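Local coordinates for uncharacterized protein (Cricetid herpesvirus 2, PDB 4ZKQ) that binds chemokines, probably acting as a viral decoy receptor that keeps these signalling proteins of the host from their own receptors, at residues R20-Q24 / L213-I217; F28-Q33 / P340-M344; L203-I209 / T240-K246. All blocks are in the same frame, centred on the assembly; numbering follows the deposited sequence. Where two conformers were deposited one is given.

Contact 1: R20-Q24 / L213-I217; sequences RLLTQ and LSKKI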
loop_
_atom_site.group_PDB
_atom_site.type_symbol
_atom_site.label_atom_id
_atom_site.label_comp_id
_atom_site.label_asym_id
_atom_site.label_seq_id
_atom_site.Cartn_x
_atom_site.Cartn_y
_atom_site.Cartn_z
ATOM N N ARG A 20 -4.884 -10.973 -16.575
ATOM C CA ARG A 20 -3.764 -11.491 -15.794
ATOM C C ARG A 20 -3.046 -10.374 -15.008
ATOM O O ARG A 20 -1.843 -10.445 -14.750
ATOM C CB ARG A 20 -2.788 -12.233 -16.723
ATOM C CG ARG A 20 -3.343 -13.559 -17.265
ATOM C CD ARG A 20 -2.482 -14.162 -18.386
ATOM N NE ARG A 20 -2.277 -13.203 -19.464
ATOM C CZ ARG A 20 -3.237 -12.756 -20.269
ATOM N NH1 ARG A 20 -4.488 -13.185 -20.148
ATOM N NH2 ARG A 20 -2.942 -11.871 -21.206
ATOM N N LEU A 21 -3.808 -9.362 -14.608
ATOM C CA LEU A 21 -3.293 -8.241 -13.821
ATOM C C LEU A 21 -3.530 -8.447 -12.324
ATOM O O LEU A 21 -4.221 -9.380 -11.922
ATOM C CB LEU A 21 -3.958 -6.944 -14.275
ATOM C CG LEU A 21 -3.832 -6.639 -15.768
ATOM C CD1 LEU A 21 -4.551 -5.345 -16.079
ATOM C CD2 LEU A 21 -2.368 -6.558 -16.197
ATOM N N LEU A 22 -2.956 -7.575 -11.500
ATOM C CA LEU A 22 -3.231 -7.597 -10.067
ATOM C C LEU A 22 -4.712 -7.393 -9.830
ATOM O O LEU A 22 -5.371 -6.695 -10.598
ATOM C CB LEU A 22 -2.451 -6.504 -9.325
ATOM C CG LEU A 22 -0.937 -6.436 -9.524
ATOM C CD1 LEU A 22 -0.390 -5.219 -8.812
ATOM C CD2 LEU A 22 -0.250 -7.692 -9.025
ATOM N N THR A 23 -5.230 -7.992 -8.764
ATOM C CA THR A 23 -6.611 -7.757 -8.355
ATOM C C THR A 23 -6.652 -7.607 -6.846
ATOM O O THR A 23 -5.693 -7.953 -6.151
ATOM C CB THR A 23 -7.558 -8.904 -8.790
ATOM O OG1 THR A 23 -7.149 -10.129 -8.177
ATOM C CG2 THR A 23 -7.554 -9.077 -10.309
ATOM N N GLN A 24 -7.764 -7.099 -6.334
ATOM C CA GLN A 24 -7.896 -6.935 -4.896
ATOM C C GLN A 24 -9.265 -7.356 -4.385
ATOM O O GLN A 24 -10.265 -7.259 -5.103
ATOM C CB GLN A 24 -7.611 -5.485 -4.502
ATOM C CG GLN A 24 -8.582 -4.458 -5.086
ATOM C CD GLN A 24 -8.325 -3.060 -4.567
ATOM O OE1 GLN A 24 -7.183 -2.617 -4.494
ATOM N NE2 GLN A 24 -9.390 -2.359 -4.194
ATOM N N LEU A 213 3.614 -2.020 -11.952
ATOM C CA LEU A 213 2.481 -2.602 -11.248
ATOM C C LEU A 213 1.213 -2.265 -12.010
ATOM O O LEU A 213 0.917 -1.093 -12.225
ATOM C CB LEU A 213 2.403 -2.070 -9.814
ATOM C CG LEU A 213 3.646 -2.279 -8.945
ATOM C CD1 LEU A 213 3.533 -1.505 -7.637
ATOM C CD2 LEU A 213 3.871 -3.754 -8.673
ATOM N N SER A 214 0.467 -3.286 -12.419
ATOM C CA SER A 214 -0.764 -3.078 -13.174
ATOM C C SER A 214 -1.908 -3.829 -12.516
ATOM O O SER A 214 -1.862 -5.049 -12.409
ATOM C CB SER A 214 -0.598 -3.544 -14.623
ATOM O OG SER A 214 0.561 -2.980 -15.209
ATOM N N LYS A 215 -2.920 -3.089 -12.073
ATOM C CA LYS A 215 -4.075 -3.662 -11.408
ATOM C C LYS A 215 -5.339 -3.433 -12.217
ATOM O O LYS A 215 -5.611 -2.316 -12.671
ATOM C CB LYS A 215 -4.249 -3.067 -10.009
ATOM C CG LYS A 215 -5.581 -3.443 -9.346
ATOM C CD LYS A 215 -5.662 -2.929 -7.906
ATOM C CE LYS A 215 -4.779 -3.737 -6.952
ATOM N NZ LYS A 215 -4.716 -3.127 -5.583
ATOM N N LYS A 216 -6.127 -4.486 -12.373
ATOM C CA LYS A 216 -7.429 -4.344 -13.007
ATOM C C LYS A 216 -8.430 -3.831 -11.980
ATOM O O LYS A 216 -8.905 -4.565 -11.112
ATOM C CB LYS A 216 -7.916 -5.656 -13.616
ATOM C CG LYS A 216 -9.285 -5.512 -14.293
ATOM C CD LYS A 216 -9.716 -6.774 -15.021
ATOM C CE LYS A 216 -11.082 -6.603 -15.674
ATOM N NZ LYS A 216 -11.615 -7.902 -16.179
ATOM N N ILE A 217 -8.737 -2.549 -12.092
ATOM C CA ILE A 217 -9.684 -1.899 -11.200
ATOM C C ILE A 217 -10.131 -0.633 -11.909
ATOM O O ILE A 217 -9.316 0.069 -12.511
ATOM C CB ILE A 217 -9.054 -1.589 -9.819
ATOM C CG1 ILE A 217 -10.102 -1.047 -8.837
ATOM C CG2 ILE A 217 -7.895 -0.618 -9.962
ATOM C CD1 ILE A 217 -9.669 -1.140 -7.384
HETATM O O HOH W 1 -9.162 -5.477 -8.366
#
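Leu22 bridges the backbone of strand 206-223 with both of its polar main-chain atoms: Leu22 N donates to Ser214 O (2.9 Å) and Leu22 O accepts from Lys216 N (2.9 Å), with Lys215 CA against Leu22 O at 3.4 Å. The pairing stops at this single bridge, since the touching parts run 62° apart. The two leucines share one rotamer, m at chi1 and t at chi2, yet lie against different faces of the strand. Leu21 sets its CD2 3.8 Å from Ser214 CB and its CD1 4.2 Å from Lys216 CB; Leu22 packs its CB on Lys215 CB (3.9 Å) and its CD1 on Leu213 CB (4.3 Å). Lys215 starts out extended (t, t) and bends at chi3 (m), which brings Lys215 NZ to Gln24 OE1 in a 2.7 Å hydrogen bond. Gln24 meets it with chi1 in p; its NE2, 3.4 Å from Ile217 CD1, is hydrogen-bonded to Ser385 O and Glu384. Water 1 accepts from Gln24 N (3.0 Å) and reaches Lys216 O (2.9 Å), filling the gap where the chains diverge. Lys216 is all-trans and leads away, while Thr23 OG1 pairs with Arg186. The buried Lys215 ammonium forms a salt bridge with Asp78 and a hydrogen bond with Thr56. Leu22 leads into strand 23-26, an outermost strand of the seven-stranded sheet, so the bridge joins its edge to strand 206-223. The chemistry implies a mixed junction, apolar at the leucines and polar at Gln24, with the buried lysine charge met by Asp78, in a loop of the first half of the chain.

Contact 2: F28-Q33 / P340-M344; sequences FRKDRQ and PRRIM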
loop_
_atom_site.group_PDB
_atom_site.type_symbol
_atom_site.label_atom_id
_atom_site.label_comp_id
_atom_site.label_asym_id
_atom_site.label_seq_id
_atom_site.Cartn_x
_atom_site.Cartn_y
_atom_site.Cartn_z
ATOM N N PHE A 28 -13.517 -8.410 5.367
ATOM C CA PHE A 28 -14.380 -8.017 6.472
ATOM C C PHE A 28 -13.941 -8.754 7.728
ATOM O O PHE A 28 -14.519 -9.775 8.087
ATOM C CB PHE A 28 -15.845 -8.331 6.127
ATOM C CG PHE A 28 -16.862 -7.642 7.008
ATOM C CD1 PHE A 28 -16.522 -6.554 7.794
ATOM C CD2 PHE A 28 -18.169 -8.098 7.042
ATOM C CE1 PHE A 28 -17.468 -5.934 8.592
ATOM C CE2 PHE A 28 -19.114 -7.481 7.839
ATOM C CZ PHE A 28 -18.762 -6.402 8.614
ATOM N N ARG A 29 -12.907 -8.259 8.402
ATOM C CA ARG A 29 -12.390 -8.995 9.542
ATOM C C ARG A 29 -13.292 -8.780 10.756
ATOM O O ARG A 29 -13.961 -7.753 10.898
ATOM C CB ARG A 29 -10.945 -8.608 9.860
ATOM C CG ARG A 29 -10.709 -7.183 10.247
ATOM C CD ARG A 29 -9.228 -7.026 10.538
ATOM N NE ARG A 29 -8.765 -5.645 10.453
ATOM C CZ ARG A 29 -7.955 -5.051 11.328
ATOM N NH1 ARG A 29 -7.511 -5.685 12.412
ATOM N NH2 ARG A 29 -7.589 -3.798 11.116
ATOM N N LYS A 30 -13.304 -9.790 11.615
ATOM C CA LYS A 30 -14.182 -9.848 12.775
ATOM C C LYS A 30 -13.805 -8.803 13.819
ATOM O O LYS A 30 -14.676 -8.181 14.428
ATOM C CB LYS A 30 -14.106 -11.261 13.366
ATOM C CG LYS A 30 -15.089 -11.588 14.463
ATOM C CD LYS A 30 -15.135 -13.100 14.693
ATOM C CE LYS A 30 -13.775 -13.656 15.104
ATOM N NZ LYS A 30 -13.830 -15.106 15.444
ATOM N N ASP A 31 -12.501 -8.608 14.004
ATOM C CA ASP A 31 -11.967 -7.722 15.037
ATOM C C ASP A 31 -11.016 -6.686 14.451
ATOM O O ASP A 31 -9.844 -6.968 14.182
ATOM C CB ASP A 31 -11.247 -8.543 16.107
ATOM C CG ASP A 31 -10.710 -7.690 17.248
ATOM O OD1 ASP A 31 -10.980 -6.472 17.295
ATOM O OD2 ASP A 31 -10.017 -8.254 18.113
ATOM N N ARG A 32 -11.519 -5.475 14.279
ATOM C CA ARG A 32 -10.734 -4.412 13.668
ATOM C C ARG A 32 -9.685 -3.831 14.616
ATOM O O ARG A 32 -8.957 -2.908 14.245
ATOM C CB ARG A 32 -11.659 -3.314 13.163
ATOM C CG ARG A 32 -12.402 -3.709 11.902
ATOM C CD ARG A 32 -13.481 -2.706 11.558
ATOM N NE ARG A 32 -14.535 -2.675 12.568
ATOM C CZ ARG A 32 -15.615 -3.450 12.558
ATOM N NH1 ARG A 32 -15.811 -4.335 11.587
ATOM N NH2 ARG A 32 -16.510 -3.336 13.532
ATOM N N GLN A 33 -9.607 -4.368 15.831
ATOM C CA GLN A 33 -8.567 -3.970 16.777
ATOM C C GLN A 33 -7.451 -5.014 16.838
ATOM O O GLN A 33 -6.447 -4.814 17.519
ATOM C CB GLN A 33 -9.163 -3.747 18.173
ATOM C CG GLN A 33 -9.943 -2.443 18.307
ATOM C CD GLN A 33 -11.205 -2.427 17.465
ATOM O OE1 GLN A 33 -12.056 -3.307 17.592
ATOM N NE2 GLN A 33 -11.330 -1.426 16.595
ATOM N N PRO A 340 -20.721 2.557 8.149
ATOM C CA PRO A 340 -19.260 2.506 8.292
ATOM C C PRO A 340 -18.785 2.063 9.670
ATOM O O PRO A 340 -19.301 2.520 10.690
ATOM C CB PRO A 340 -18.826 3.955 8.018
ATOM C CG PRO A 340 -19.904 4.527 7.193
ATOM C CD PRO A 340 -21.170 3.889 7.704
ATOM N N ARG A 341 -17.817 1.149 9.672
ATOM C CA ARG A 341 -17.129 0.718 10.881
ATOM C C ARG A 341 -15.750 1.356 10.928
ATOM O O ARG A 341 -14.910 1.070 10.084
ATOM C CB ARG A 341 -16.973 -0.806 10.920
ATOM C CG ARG A 341 -18.135 -1.622 10.341
ATOM C CD ARG A 341 -19.257 -1.738 11.323
ATOM N NE ARG A 341 -19.970 -3.008 11.184
ATOM C CZ ARG A 341 -21.087 -3.195 10.483
ATOM N NH1 ARG A 341 -21.656 -2.204 9.810
ATOM N NH2 ARG A 341 -21.642 -4.396 10.457
ATOM N N ARG A 342 -15.518 2.206 11.916
ATOM C CA ARG A 342 -14.220 2.833 12.102
ATOM C C ARG A 342 -13.184 1.781 12.475
ATOM O O ARG A 342 -13.456 0.892 13.285
ATOM C CB ARG A 342 -14.317 3.901 13.183
ATOM C CG ARG A 342 -13.249 4.971 13.128
ATOM C CD ARG A 342 -13.474 5.997 14.234
ATOM N NE ARG A 342 -14.828 6.550 14.201
ATOM C CZ ARG A 342 -15.338 7.356 15.127
ATOM N NH1 ARG A 342 -14.613 7.714 16.180
ATOM N NH2 ARG A 342 -16.580 7.804 15.002
ATOM N N ILE A 343 -12.000 1.869 11.881
ATOM C CA ILE A 343 -10.989 0.845 12.110
ATOM C C ILE A 343 -10.207 1.115 13.393
ATOM O O ILE A 343 -9.991 0.200 14.199
ATOM C CB ILE A 343 -10.041 0.721 10.910
ATOM C CG1 ILE A 343 -10.785 0.036 9.763
ATOM C CG2 ILE A 343 -8.813 -0.089 11.292
ATOM C CD1 ILE A 343 -9.980 -0.165 8.499
ATOM N N MET A 344 -9.790 2.358 13.611
ATOM C CA MET A 344 -9.178 2.654 14.907
ATOM C C MET A 344 -10.193 3.222 15.885
ATOM O O MET A 344 -11.322 3.534 15.508
ATOM C CB MET A 344 -8.001 3.603 14.767
ATOM C CG MET A 344 -6.723 2.902 14.333
ATOM S SD MET A 344 -5.217 3.891 14.493
ATOM C CE MET A 344 -3.979 2.587 14.559
#
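The contact begins at Arg341, where the guanidinium of Arg32 lies with one face over the Arg341 side chain, Arg32 CZ standing 3.4 Å from Arg341 CB. The two charges stay close, Arg32 NH2 being 4.2 Å from Arg341 NE, but Arg341 is held by the carbonyl oxygens of Arg335, Arg336 and Val339. Its NH2 also comes to the edge of the Phe28 ring, 4.0 Å from Phe28 CZ. Arg342 turns its side chain away and offers its backbone, with Arg342 O 3.8 Å from Arg32 NE. Ile343 then closes the buried side: its CG1 packs 4.2 Å from Arg32 CD, and its CG2 lies 3.9 Å from Arg29 NH2, while Arg29 NE forms a salt bridge with Asp53. Ile343 O sits 3.2 Å from Gln33 NE2, the backbone of Gln33 being fixed by an Asx turn in which Gln33 N donates to Asp31 OD1 (2.9 Å). The arrangement is a loop packed through side chains on the short strand 341-342, which pairs antiparallel with strand 324-330 at the margin of a beta sheet.

Contact 3: L203-I209 / T240-K246; sequences LENQTCI and TALGFYK. With NAG (2-acetamido-2-deoxy-beta-D-glucopyranose), chain B; NAG (2-acetamido-2-deoxy-beta-D-glucopyranose), chain C.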
loop_
_atom_site.group_PDB
_atom_site.type_symbol
_atom_site.label_atom_id
_atom_site.label_comp_id
_atom_site.label_asym_id
_atom_site.label_seq_id
_atom_site.Cartn_x
_atom_site.Cartn_y
_atom_site.Cartn_z
ATOM N N LEU A 203 25.218 5.051 -5.502
ATOM C CA LEU A 203 25.528 3.809 -4.804
ATOM C C LEU A 203 26.655 3.067 -5.495
ATOM O O LEU A 203 26.818 3.168 -6.705
ATOM C CB LEU A 203 24.307 2.889 -4.752
ATOM C CG LEU A 203 23.082 3.293 -3.941
ATOM C CD1 LEU A 203 22.018 2.217 -4.099
ATOM C CD2 LEU A 203 23.437 3.493 -2.481
ATOM N N GLU A 204 27.410 2.288 -4.732
ATOM C CA GLU A 204 28.386 1.394 -5.326
ATOM C C GLU A 204 27.679 0.212 -5.986
ATOM O O GLU A 204 26.723 -0.339 -5.438
ATOM C CB GLU A 204 29.380 0.911 -4.271
ATOM C CG GLU A 204 30.090 2.050 -3.556
ATOM C CD GLU A 204 30.695 3.052 -4.524
ATOM O OE1 GLU A 204 31.572 2.652 -5.318
ATOM O OE2 GLU A 204 30.283 4.233 -4.502
ATOM N N ASN A 205 28.157 -0.161 -7.170
ATOM C CA ASN A 205 27.569 -1.240 -7.960
ATOM C C ASN A 205 26.087 -0.995 -8.234
ATOM O O ASN A 205 25.266 -1.913 -8.211
ATOM C CB ASN A 205 27.801 -2.589 -7.265
ATOM C CG ASN A 205 29.118 -3.221 -7.683
ATOM O OD1 ASN A 205 29.996 -2.531 -8.202
ATOM N ND2 ASN A 205 29.263 -4.528 -7.472
ATOM N N GLN A 206 25.767 0.260 -8.535
ATOM C CA GLN A 206 24.389 0.677 -8.706
ATOM C C GLN A 206 23.727 -0.068 -9.851
ATOM O O GLN A 206 24.253 -0.139 -10.962
ATOM C CB GLN A 206 24.302 2.181 -8.942
ATOM C CG GLN A 206 22.871 2.678 -9.046
ATOM C CD GLN A 206 22.749 4.174 -8.869
ATOM O OE1 GLN A 206 23.424 4.771 -8.029
ATOM N NE2 GLN A 206 21.882 4.789 -9.660
ATOM N N THR A 207 22.566 -0.629 -9.546
ATOM C CA THR A 207 21.790 -1.422 -10.483
ATOM C C THR A 207 20.365 -0.894 -10.470
ATOM O O THR A 207 19.746 -0.819 -9.410
ATOM C CB THR A 207 21.814 -2.910 -10.102
ATOM O OG1 THR A 207 23.173 -3.348 -9.984
ATOM C CG2 THR A 207 21.097 -3.762 -11.140
ATOM N N CYS A 208 19.857 -0.512 -11.639
ATOM C CA CYS A 208 18.539 0.104 -11.734
ATOM C C CYS A 208 17.497 -0.867 -12.279
ATOM O O CYS A 208 17.734 -1.579 -13.257
ATOM C CB CYS A 208 18.599 1.357 -12.603
ATOM S SG CYS A 208 19.623 2.668 -11.896
ATOM N N ILE A 209 16.344 -0.879 -11.617
ATOM C CA ILE A 209 15.245 -1.781 -11.942
ATOM C C ILE A 209 13.964 -0.989 -12.090
ATOM O O ILE A 209 13.646 -0.152 -11.239
ATOM C CB ILE A 209 15.017 -2.845 -10.849
ATOM C CG1 ILE A 209 16.299 -3.617 -10.553
ATOM C CG2 ILE A 209 13.898 -3.814 -11.248
ATOM C CD1 ILE A 209 16.539 -3.760 -9.073
ATOM N N THR A 240 13.882 1.925 -9.245
ATOM C CA THR A 240 14.633 1.616 -8.041
ATOM C C THR A 240 16.102 1.339 -8.327
ATOM O O THR A 240 16.421 0.537 -9.200
ATOM C CB THR A 240 14.042 0.386 -7.333
ATOM O OG1 THR A 240 12.625 0.547 -7.196
ATOM C CG2 THR A 240 14.672 0.214 -5.964
ATOM N N ALA A 241 16.982 1.991 -7.568
ATOM C CA ALA A 241 18.417 1.696 -7.590
ATOM C C ALA A 241 18.811 0.782 -6.434
ATOM O O ALA A 241 18.565 1.103 -5.274
ATOM C CB ALA A 241 19.222 2.987 -7.527
ATOM N N LEU A 242 19.411 -0.359 -6.758
ATOM C CA LEU A 242 20.007 -1.242 -5.760
ATOM C C LEU A 242 21.520 -1.070 -5.753
ATOM O O LEU A 242 22.114 -0.805 -6.793
ATOM C CB LEU A 242 19.672 -2.701 -6.044
ATOM C CG LEU A 242 18.186 -3.066 -6.098
ATOM C CD1 LEU A 242 18.045 -4.565 -6.243
ATOM C CD2 LEU A 242 17.465 -2.575 -4.865
ATOM N N GLY A 243 22.140 -1.261 -4.592
ATOM C CA GLY A 243 23.583 -1.141 -4.475
ATOM C C GLY A 243 24.043 -1.016 -3.037
ATOM O O GLY A 243 23.315 -1.377 -2.111
ATOM N N PHE A 244 25.259 -0.509 -2.849
ATOM C CA PHE A 244 25.835 -0.375 -1.513
ATOM C C PHE A 244 26.289 1.050 -1.274
ATOM O O PHE A 244 26.890 1.676 -2.151
ATOM C CB PHE A 244 27.008 -1.335 -1.329
ATOM C CG PHE A 244 26.712 -2.738 -1.755
ATOM C CD1 PHE A 244 26.855 -3.116 -3.077
ATOM C CD2 PHE A 244 26.293 -3.684 -0.834
ATOM C CE1 PHE A 244 26.582 -4.409 -3.475
ATOM C CE2 PHE A 244 26.020 -4.982 -1.227
ATOM C CZ PHE A 244 26.165 -5.343 -2.547
ATOM N N TYR A 245 26.015 1.536 -0.069
ATOM C CA TYR A 245 26.442 2.859 0.350
ATOM C C TYR A 245 27.956 2.930 0.306
ATOM O O TYR A 245 28.635 1.995 0.732
ATOM C CB TYR A 245 25.936 3.163 1.760
ATOM C CG TYR A 245 26.155 4.591 2.194
ATOM C CD1 TYR A 245 25.377 5.615 1.678
ATOM C CD2 TYR A 245 27.131 4.913 3.127
ATOM C CE1 TYR A 245 25.569 6.922 2.070
ATOM C CE2 TYR A 245 27.330 6.219 3.526
ATOM C CZ TYR A 245 26.543 7.218 2.993
ATOM O OH TYR A 245 26.728 8.523 3.379
ATOM N N LYS A 246 28.485 4.023 -0.230
ATOM C CA LYS A 246 29.913 4.240 -0.186
ATOM C C LYS A 246 30.331 4.684 1.215
ATOM O O LYS A 246 29.942 5.760 1.666
ATOM C CB LYS A 246 30.294 5.285 -1.236
ATOM C CG LYS A 246 31.734 5.690 -1.217
ATOM C CD LYS A 246 32.585 4.475 -1.108
ATOM C CE LYS A 246 33.953 4.754 -1.614
ATOM N NZ LYS A 246 34.493 6.115 -1.288
HETATM C C1 NAG B . 30.483 -5.203 -7.870
HETATM C C2 NAG B . 31.745 -4.633 -7.316
HETATM C C3 NAG B . 32.384 -5.636 -6.345
HETATM C C4 NAG B . 31.281 -6.259 -5.500
HETATM C C5 NAG B . 30.480 -7.176 -6.396
HETATM C C6 NAG B . 29.046 -7.337 -5.912
HETATM C C7 NAG B . 33.078 -3.032 -8.699
HETATM C C8 NAG B . 33.987 -2.810 -9.863
HETATM N N2 NAG B . 32.614 -4.370 -8.403
HETATM O O3 NAG B . 33.290 -4.983 -5.517
HETATM O O4 NAG B . 31.917 -6.960 -4.446
HETATM O O5 NAG B . 30.446 -6.649 -7.716
HETATM O O6 NAG B . 28.831 -8.686 -5.511
HETATM O O7 NAG B . 32.745 -2.079 -8.016
HETATM C C1 NAG C . 31.221 -7.037 -3.174
HETATM C C2 NAG C . 30.773 -5.721 -2.634
HETATM C C3 NAG C . 30.206 -5.924 -1.210
HETATM C C4 NAG C . 29.208 -7.087 -1.126
HETATM C C5 NAG C . 29.658 -8.300 -1.907
HETATM C C6 NAG C . 28.501 -9.284 -2.020
HETATM C C7 NAG C . 31.672 -3.418 -2.357
HETATM C C8 NAG C . 32.843 -2.494 -2.289
HETATM N N2 NAG C . 31.873 -4.832 -2.574
HETATM O O3 NAG C . 29.548 -4.760 -0.820
HETATM O O4 NAG C . 29.061 -7.449 0.231
HETATM O O5 NAG C . 30.071 -7.910 -3.207
HETATM O O6 NAG C . 28.890 -10.407 -2.800
HETATM O O7 NAG C . 30.545 -2.974 -2.224
HETATM O O HOH W 2 11.759 -1.322 -9.087
#
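A beta bulge interrupts this antiparallel pair just where a glycan is attached: between the bridges Glu204-Phe244 and Thr207-Leu242 the register slips by one residue. A type II turn from Leu203 to Gln206 takes up the extra residue, with Asn205 at positive phi (56°) and its ND2 joined covalently to C1 of the chain B NAG (1.4 Å). The second sugar, the chain C NAG, places its O3 over one face of the Phe244 ring, 3.4 Å from Phe244 CD2. Opposite the bulge, a CB on Gly243 would clash with Glu204 O and Leu203 CB. The segments 206-209 and 240-244 run at 157° to each other, at one end of the antiparallel pairing of strands 206-223 and 233-244. Past the bulge, Thr207 N donates to Leu242 O (2.8 Å), Leu242 N to Thr207 O (2.7 Å), and Ile209 N to Thr240 O (2.8 Å). Ile209 CD1 and Leu242 CD1 meet at 3.3 Å on one face; on the other, Cys208, in a disulfide with Cys197, sets its SG 4.4 Å from Ala241 CB.

Overall arrangement
All three contacts reach the same branched sheet. Contacts 1 and 3 share strand 206-223 and lie 28 Å apart between centres; contact 1 brings in the N-terminal strand, whereas contact 3 is a pairing within the sheet itself. Contact 2 draws on the loop that follows the strand of contact 1, with 25 Å between their centres, so the N-terminal region touches the sheet at two places. Contacts 2 and 3 are about 40 Å apart between centres and 27 Å between nearest atoms, and contact 3 is nested inside the loop closed by contact 2. The two sugars sit at contact 3, on the other side of the chain's centre from contact 2.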